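Local atomic coordinates of amidase, hydantoinase/carbamoylase family (Paraburkholderia phymatum, PDB entry 6C0D), a protein that probably hydrolyses N-carbamoyl-L-amino acids as a zinc-binding, homodimeric amidase of the peptidase M20 family. Residues S206-G211 / P355-H360; V105-E110 / L404-A409. All blocks are in the same frame, centred on the assembly; numbering follows the deposited sequence.

Contact 1. Residues S206-G211 / P355-H360; sequences SAKLIG and PGQWMH. With EDO (1,2-ethanediol), chain J.
The carbonyl of Q357 takes two backbone donors from segment 206-211: L209 N lies 2.9 Å from Q357 O with an N-H...O angle of 159°, and I210 N adds a weak second bond at 133°. Two residues further on, M359 N donates to I210 O over 3.0 Å, nearly in line with the carbonyl. I210 thus bonds through its N and its O to the two residues flanking W358, the pattern of parallel pairing. A CA-H...O contact supplements it, W358 CA lying 3.1 Å from I210 O. On one face the I210 and W358 side chains meet through their CB atoms, 3.7 Å apart.

K208 reaches back along the loop before W358. Its CD lies against the backbone of Q357, and NZ bonds G356 O at 3.2 Å from well above the carbonyl plane; a water accepting weakly from NZ donates to W358 O. On the other face M359 SD rests 3.7 Å from S206 OG, whose hydroxyl is bonded to R202 O, four residues earlier.

Farther out, helix 340-353 lies against I210 and W358, and D351 OD1 accepts from W358 NE1. At A207 positive phi and two bonds back into the last turn of helix 202-206 form a Schellman motif, from which the chain leads into strand 210-227 and its short parallel pairing with strand 358-363.

Contact 2. Residues V105-E110 / L404-A409; sequences VIYGLE and LGCEVA
Y107 and C406 form the centre of a buried helix-helix contact between helix 102-117 and helix 399-419, built on a cysteine lying over an aromatic face. The axes of the two short segments approach to 10.1 Å and cross at -53°, and the nearest CA pair is Y107 with C406. C406 CB sits over the middle of the Y107 ring, 3.8 Å from the centroid and 11° off the normal, a CH-pi contact. With SG anti to the backbone N (chi1 -164°), the sulfur also stays above that face, 4.2 Å from the centroid: a sulfur-aromatic contact.

The hydroxyl end of the ring meets the backbone of G405 and C406. Y107 OH comes 3.4 Å from G405 CA. C406 N is near the same oxygen, but the angle is too poor for a hydrogen bond; the hydroxyl instead bonds weakly to I402 O, one turn earlier in helix 399-419. In the M20-family fold of this amidase, both helices touch strand 378-384 of the zinc-bearing domain: Y107 on V383, A409 on L381.

A409 CB comes obliquely to the ring, 4.2 Å from Y107 CD2. E110 adds its aliphatic part, CG lying 4.1 Å from C406 SG, while its buried carboxylate is held by salt bridges to R113 and R20 and by the backbone N of D17.

The centres of contacts 1 and 2 lie about 17 Å apart, and helix 399-419, half of contact 2, also touches contact 1. L404 CD2 is 3.7 Å from L209 CD1, just before strand 210-227, and I210 CD1 is 3.9 Å from G405 CA. Strand 378-384 gives a second connection, pairing with strand 210-227 and touching Y107 and A409. Along the chain the order is 105-110, 206-211, 355-360, 404-409, so contact 1 falls between the two halves of contact 2. Contact 2 lies in the zinc-bearing domain, with the side chain of H196, a zinc ligand, about 8 Å from that of Y107, and contact 1 lies at the start of strand 210-227.

Contact 1. Residues S206-G211 / P355-H360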
ATOM      1  N   SER A 206      -3.336  29.850  14.149  1.00 41.37           N
ATOM      2  CA  SER A 206      -2.952  31.174  14.623  1.00 40.66           C
ATOM      3  C   SER A 206      -4.019  31.820  15.496  1.00 36.13           C
ATOM      4  O   SER A 206      -3.755  32.873  16.081  1.00 41.78           O
ATOM      5  CB  SER A 206      -2.633  32.085  13.433  1.00 50.58           C
ATOM      6  OG  SER A 206      -1.519  31.588  12.703  1.00 55.49           O
ATOM      7  N   ALA A 207      -5.191  31.192  15.629  1.00 31.73           N
ATOM      8  CA  ALA A 207      -6.336  31.718  16.376  1.00 28.36           C
ATOM      9  C   ALA A 207      -6.796  33.069  15.837  1.00 26.14           C
ATOM     10  O   ALA A 207      -7.425  33.852  16.564  1.00 30.68           O
ATOM     11  CB  ALA A 207      -6.051  31.815  17.886  1.00 35.08           C
ATOM     12  N   LYS A 208      -6.502  33.352  14.566  1.00 19.91           N
ATOM     13  CA  LYS A 208      -6.975  34.571  13.914  1.00 21.34           C
ATOM     14  C   LYS A 208      -8.318  34.305  13.236  1.00 20.76           C
ATOM     15  O   LYS A 208      -8.735  33.161  13.057  1.00 23.80           O
ATOM     16  CB  LYS A 208      -5.974  35.066  12.870  1.00 27.65           C
ATOM     17  CG  LYS A 208      -4.564  35.306  13.356  1.00 37.45           C
ATOM     18  CD  LYS A 208      -4.432  36.620  14.087  1.00 31.27           C
ATOM     19  CE  LYS A 208      -2.978  37.057  14.101  1.00 34.85           C
ATOM     20  NZ  LYS A 208      -2.734  38.155  15.060  1.00 40.14           N
ATOM     21  N   LEU A 209      -8.994  35.388  12.846  1.00 16.72           N
ATOM     22  CA  LEU A 209     -10.343  35.308  12.312  1.00 17.34           C
ATOM     23  C   LEU A 209     -10.433  35.604  10.818  1.00 19.30           C
ATOM     24  O   LEU A 209     -11.449  35.262  10.206  1.00 18.83           O
ATOM     25  CB  LEU A 209     -11.267  36.280  13.067  1.00 15.57           C
ATOM     26  CG  LEU A 209     -11.328  36.057  14.600  1.00 16.35           C
ATOM     27  CD1 LEU A 209     -12.310  37.044  15.247  1.00 18.62           C
ATOM     28  CD2 LEU A 209     -11.710  34.603  14.914  1.00 18.63           C
ATOM     29  N   ILE A 210      -9.435  36.269  10.236  1.00 15.46           N
ATOM     30  CA  ILE A 210      -9.517  36.749   8.853  1.00 15.31           C
ATOM     31  C   ILE A 210      -8.180  36.507   8.190  1.00 16.61           C
ATOM     32  O   ILE A 210      -7.145  36.909   8.731  1.00 16.48           O
ATOM     33  CB  ILE A 210      -9.845  38.255   8.775  1.00 15.44           C
ATOM     34  CG1 ILE A 210     -11.214  38.562   9.400  1.00 16.81           C
ATOM     35  CG2 ILE A 210      -9.745  38.764   7.301  1.00 15.27           C
ATOM     36  CD1 ILE A 210     -12.411  38.009   8.627  1.00 17.60           C
ATOM     37  N   GLY A 211      -8.191  35.886   7.009  1.00 13.80           N
ATOM     38  CA  GLY A 211      -6.944  35.761   6.260  1.00 13.65           C
ATOM     39  C   GLY A 211      -7.023  36.501   4.935  1.00 15.48           C
ATOM     40  O   GLY A 211      -8.017  36.376   4.205  1.00 15.20           O
ATOM     41  N   PRO A 355      -9.267  44.280  14.090  1.00 14.66           N
ATOM     42  CA  PRO A 355      -7.899  44.650  14.457  1.00 14.48           C
ATOM     43  C   PRO A 355      -7.261  43.591  15.342  1.00 14.45           C
ATOM     44  O   PRO A 355      -7.879  43.077  16.281  1.00 18.49           O
ATOM     45  CB  PRO A 355      -8.078  45.989  15.193  1.00 17.28           C
ATOM     46  CG  PRO A 355      -9.496  46.052  15.568  1.00 20.62           C
ATOM     47  CD  PRO A 355     -10.244  45.305  14.507  1.00 14.92           C
ATOM     48  N   GLY A 356      -6.018  43.238  15.017  1.00 14.75           N
ATOM     49  CA  GLY A 356      -5.307  42.224  15.761  1.00 16.28           C
ATOM     50  C   GLY A 356      -5.765  40.801  15.525  1.00 15.91           C
ATOM     51  O   GLY A 356      -5.231  39.884  16.172  1.00 18.14           O
ATOM     52  N   GLN A 357      -6.718  40.577  14.616  1.00 15.13           N
ATOM     53  CA  GLN A 357      -7.244  39.231  14.395  1.00 14.86           C
ATOM     54  C   GLN A 357      -7.220  38.855  12.917  1.00 17.29           C
ATOM     55  O   GLN A 357      -8.029  38.043  12.465  1.00 17.05           O
ATOM     56  CB  GLN A 357      -8.662  39.108  14.964  1.00 14.90           C
ATOM     57  CG  GLN A 357      -8.699  39.352  16.482  1.00 15.83           C
ATOM     58  CD  GLN A 357      -7.961  38.312  17.304  1.00 17.11           C
ATOM     59  OE1 GLN A 357      -7.461  37.301  16.790  1.00 19.76           O
ATOM     60  NE2 GLN A 357      -7.899  38.548  18.620  1.00 18.99           N
ATOM     61  N   TRP A 358      -6.305  39.438  12.139  1.00 15.84           N
ATOM     62  CA  TRP A 358      -6.189  39.084  10.729  1.00 15.56           C
ATOM     63  C   TRP A 358      -4.727  38.870  10.349  1.00 18.45           C
ATOM     64  O   TRP A 358      -3.808  39.336  11.037  1.00 17.99           O
ATOM     65  CB  TRP A 358      -6.821  40.169   9.829  1.00 15.49           C
ATOM     66  CG  TRP A 358      -6.028  41.439   9.804  1.00 19.04           C
ATOM     67  CD1 TRP A 358      -6.088  42.471  10.704  1.00 17.25           C
ATOM     68  CD2 TRP A 358      -5.028  41.800   8.836  1.00 14.63           C
ATOM     69  NE1 TRP A 358      -5.172  43.459  10.350  1.00 18.53           N
ATOM     70  CE2 TRP A 358      -4.517  43.067   9.209  1.00 20.34           C
ATOM     71  CE3 TRP A 358      -4.514  41.169   7.693  1.00 15.35           C
ATOM     72  CZ2 TRP A 358      -3.513  43.723   8.471  1.00 22.45           C
ATOM     73  CZ3 TRP A 358      -3.513  41.822   6.953  1.00 18.16           C
ATOM     74  CH2 TRP A 358      -3.017  43.079   7.355  1.00 18.56           C
ATOM     75  N   MET A 359      -4.504  38.140   9.248  1.00 14.55           N
ATOM     76  CA  MET A 359      -3.132  37.941   8.773  1.00 15.97           C
ATOM     77  C   MET A 359      -3.120  37.737   7.262  1.00 19.51           C
ATOM     78  O   MET A 359      -4.104  37.296   6.668  1.00 17.64           O
ATOM     79  CB  MET A 359      -2.448  36.729   9.429  1.00 15.68           C
ATOM     80  CG  MET A 359      -3.187  35.402   9.145  1.00 18.83           C
ATOM     81  SD  MET A 359      -2.623  33.965  10.124  1.00 28.44           S
ATOM     82  CE  MET A 359      -1.132  33.567   9.248  1.00 30.61           C
ATOM     83  N   HIS A 360      -1.978  38.048   6.650  1.00 20.17           N
ATOM     84  CA  HIS A 360      -1.700  37.581   5.295  1.00 18.16           C
ATOM     85  C   HIS A 360      -1.302  36.109   5.330  1.00 18.81           C
ATOM     86  O   HIS A 360      -0.656  35.639   6.276  1.00 18.68           O
ATOM     87  CB  HIS A 360      -0.549  38.369   4.659  1.00 18.89           C
ATOM     88  CG  HIS A 360      -0.898  39.774   4.278  1.00 19.22           C
ATOM     89  ND1 HIS A 360      -0.617  40.854   5.085  1.00 21.91           N
ATOM     90  CD2 HIS A 360      -1.457  40.279   3.150  1.00 19.76           C
ATOM     91  CE1 HIS A 360      -1.014  41.964   4.486  1.00 21.43           C
ATOM     92  NE2 HIS A 360      -1.527  41.643   3.307  1.00 25.22           N
TER
HETATM   93  C1  EDO J 509     -10.200  31.336  15.084  1.00 54.49           C
HETATM   94  O1  EDO J 509      -9.194  30.672  14.307  1.00 39.87           O
HETATM   95  C2  EDO J 509     -11.231  30.355  15.634  1.00 56.93           C
HETATM   96  O2  EDO J 509     -11.097  30.313  17.066  1.00 55.29           O
HETATM   97  O   HOH W   1      -3.651  40.894  13.320  1.00 27.01           O

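Contact 2. Residues V105-E110 / L404-A409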
ATOM      1  N   VAL A 105     -20.396  32.528  -2.381  1.00 19.56           N
ATOM      2  CA  VAL A 105     -21.576  32.817  -3.202  1.00 22.35           C
ATOM      3  C   VAL A 105     -22.559  33.681  -2.426  1.00 22.09           C
ATOM      4  O   VAL A 105     -23.043  34.706  -2.926  1.00 20.70           O
ATOM      5  CB  VAL A 105     -22.250  31.514  -3.678  1.00 23.45           C
ATOM      6  CG1 VAL A 105     -23.535  31.847  -4.450  1.00 21.38           C
ATOM      7  CG2 VAL A 105     -21.293  30.697  -4.564  1.00 22.26           C
ATOM      8  N   ILE A 106     -22.889  33.265  -1.193  1.00 18.04           N
ATOM      9  CA  ILE A 106     -23.874  34.017  -0.417  1.00 21.31           C
ATOM     10  C   ILE A 106     -23.287  35.332   0.100  1.00 20.56           C
ATOM     11  O   ILE A 106     -23.998  36.347   0.169  1.00 19.01           O
ATOM     12  CB  ILE A 106     -24.434  33.151   0.720  1.00 20.36           C
ATOM     13  CG1 ILE A 106     -25.078  31.880   0.151  1.00 23.62           C
ATOM     14  CG2 ILE A 106     -25.433  33.946   1.574  1.00 22.90           C
ATOM     15  CD1 ILE A 106     -26.162  32.163  -0.898  1.00 23.75           C
ATOM     16  N   TYR A 107     -21.995  35.360   0.450  1.00 16.19           N
ATOM     17  CA  TYR A 107     -21.364  36.655   0.713  1.00 17.57           C
ATOM     18  C   TYR A 107     -21.567  37.600  -0.467  1.00 18.41           C
ATOM     19  O   TYR A 107     -21.921  38.768  -0.291  1.00 17.68           O
ATOM     20  CB  TYR A 107     -19.854  36.527   0.962  1.00 15.44           C
ATOM     21  CG  TYR A 107     -19.372  36.173   2.359  1.00 18.91           C
ATOM     22  CD1 TYR A 107     -20.181  35.499   3.277  1.00 16.62           C
ATOM     23  CD2 TYR A 107     -18.067  36.484   2.737  1.00 18.50           C
ATOM     24  CE1 TYR A 107     -19.698  35.150   4.542  1.00 19.10           C
ATOM     25  CE2 TYR A 107     -17.577  36.139   3.988  1.00 14.15           C
ATOM     26  CZ  TYR A 107     -18.394  35.478   4.890  1.00 14.94           C
ATOM     27  OH  TYR A 107     -17.915  35.147   6.138  1.00 17.24           O
ATOM     28  N   GLY A 108     -21.319  37.110  -1.684  1.00 18.41           N
ATOM     29  CA  GLY A 108     -21.476  37.974  -2.846  1.00 18.76           C
ATOM     30  C   GLY A 108     -22.883  38.531  -2.947  1.00 18.20           C
ATOM     31  O   GLY A 108     -23.077  39.727  -3.169  1.00 18.64           O
ATOM     32  N   LEU A 109     -23.882  37.675  -2.746  1.00 17.77           N
ATOM     33  CA  LEU A 109     -25.270  38.118  -2.778  1.00 18.91           C
ATOM     34  C   LEU A 109     -25.537  39.174  -1.713  1.00 21.64           C
ATOM     35  O   LEU A 109     -26.150  40.217  -1.988  1.00 20.36           O
ATOM     36  CB  LEU A 109     -26.191  36.904  -2.584  1.00 22.64           C
ATOM     37  CG  LEU A 109     -27.703  37.082  -2.624  1.00 26.59           C
ATOM     38  CD1 LEU A 109     -28.128  37.610  -3.989  1.00 27.26           C
ATOM     39  CD2 LEU A 109     -28.385  35.721  -2.316  1.00 26.82           C
ATOM     40  N   GLU A 110     -25.099  38.918  -0.479  1.00 16.67           N
ATOM     41  CA  GLU A 110     -25.389  39.874   0.585  1.00 17.83           C
ATOM     42  C   GLU A 110     -24.656  41.183   0.352  1.00 18.46           C
ATOM     43  O   GLU A 110     -25.184  42.264   0.641  1.00 18.56           O
ATOM     44  CB  GLU A 110     -25.001  39.300   1.949  1.00 20.02           C
ATOM     45  CG  GLU A 110     -25.189  40.301   3.100  1.00 18.41           C
ATOM     46  CD  GLU A 110     -26.626  40.777   3.261  1.00 20.50           C
ATOM     47  OE1 GLU A 110     -27.563  40.063   2.824  1.00 23.52           O
ATOM     48  OE2 GLU A 110     -26.829  41.880   3.826  1.00 20.45           O
ATOM     49  N   LEU A 404     -18.635  38.182  10.679  1.00 17.34           N
ATOM     50  CA  LEU A 404     -17.476  39.082  10.591  1.00 14.83           C
ATOM     51  C   LEU A 404     -16.800  39.007   9.221  1.00 19.32           C
ATOM     52  O   LEU A 404     -16.431  40.038   8.637  1.00 15.02           O
ATOM     53  CB  LEU A 404     -16.465  38.758  11.697  1.00 15.72           C
ATOM     54  CG  LEU A 404     -15.161  39.561  11.642  1.00 16.31           C
ATOM     55  CD1 LEU A 404     -15.441  41.071  11.795  1.00 19.97           C
ATOM     56  CD2 LEU A 404     -14.143  39.091  12.696  1.00 17.48           C
ATOM     57  N   GLY A 405     -16.633  37.796   8.686  1.00 16.82           N
ATOM     58  CA  GLY A 405     -16.055  37.663   7.352  1.00 14.83           C
ATOM     59  C   GLY A 405     -16.823  38.465   6.316  1.00 15.66           C
ATOM     60  O   GLY A 405     -16.232  39.108   5.440  1.00 14.76           O
ATOM     61  N   CYS A 406     -18.148  38.448   6.411  1.00 17.25           N
ATOM     62  CA  CYS A 406     -18.955  39.173   5.434  1.00 17.35           C
ATOM     63  C   CYS A 406     -18.859  40.673   5.663  1.00 18.08           C
ATOM     64  O   CYS A 406     -18.848  41.449   4.703  1.00 15.95           O
ATOM     65  CB  CYS A 406     -20.406  38.715   5.501  1.00 16.11           C
ATOM     66  SG  CYS A 406     -21.367  39.219   4.015  1.00 19.33           S
ATOM     67  N   GLU A 407     -18.816  41.106   6.929  1.00 16.33           N
ATOM     68  CA  GLU A 407     -18.607  42.529   7.213  1.00 15.38           C
ATOM     69  C   GLU A 407     -17.292  43.036   6.621  1.00 18.69           C
ATOM     70  O   GLU A 407     -17.236  44.129   6.034  1.00 15.92           O
ATOM     71  CB  GLU A 407     -18.644  42.763   8.735  1.00 15.93           C
ATOM     72  CG  GLU A 407     -20.055  42.605   9.297  1.00 20.87           C
ATOM     73  CD  GLU A 407     -20.093  42.670  10.821  1.00 31.99           C
ATOM     74  OE1 GLU A 407     -19.083  42.337  11.443  1.00 27.56           O
ATOM     75  OE2 GLU A 407     -21.131  43.038  11.393  1.00 31.24           O
ATOM     76  N   VAL A 408     -16.211  42.275   6.803  1.00 14.34           N
ATOM     77  CA  VAL A 408     -14.912  42.666   6.237  1.00 13.09           C
ATOM     78  C   VAL A 408     -14.997  42.691   4.717  1.00 15.42           C
ATOM     79  O   VAL A 408     -14.564  43.650   4.066  1.00 14.91           O
ATOM     80  CB  VAL A 408     -13.797  41.719   6.723  1.00 15.30           C
ATOM     81  CG1 VAL A 408     -12.454  41.993   5.945  1.00 13.35           C
ATOM     82  CG2 VAL A 408     -13.595  41.869   8.250  1.00 16.37           C
ATOM     83  N   ALA A 409     -15.584  41.645   4.129  1.00 15.82           N
ATOM     84  CA  ALA A 409     -15.677  41.589   2.669  1.00 14.54           C
ATOM     85  C   ALA A 409     -16.524  42.730   2.110  1.00 16.23           C
ATOM     86  O   ALA A 409     -16.184  43.316   1.070  1.00 15.31           O
ATOM     87  CB  ALA A 409     -16.247  40.238   2.224  1.00 14.81           C
TER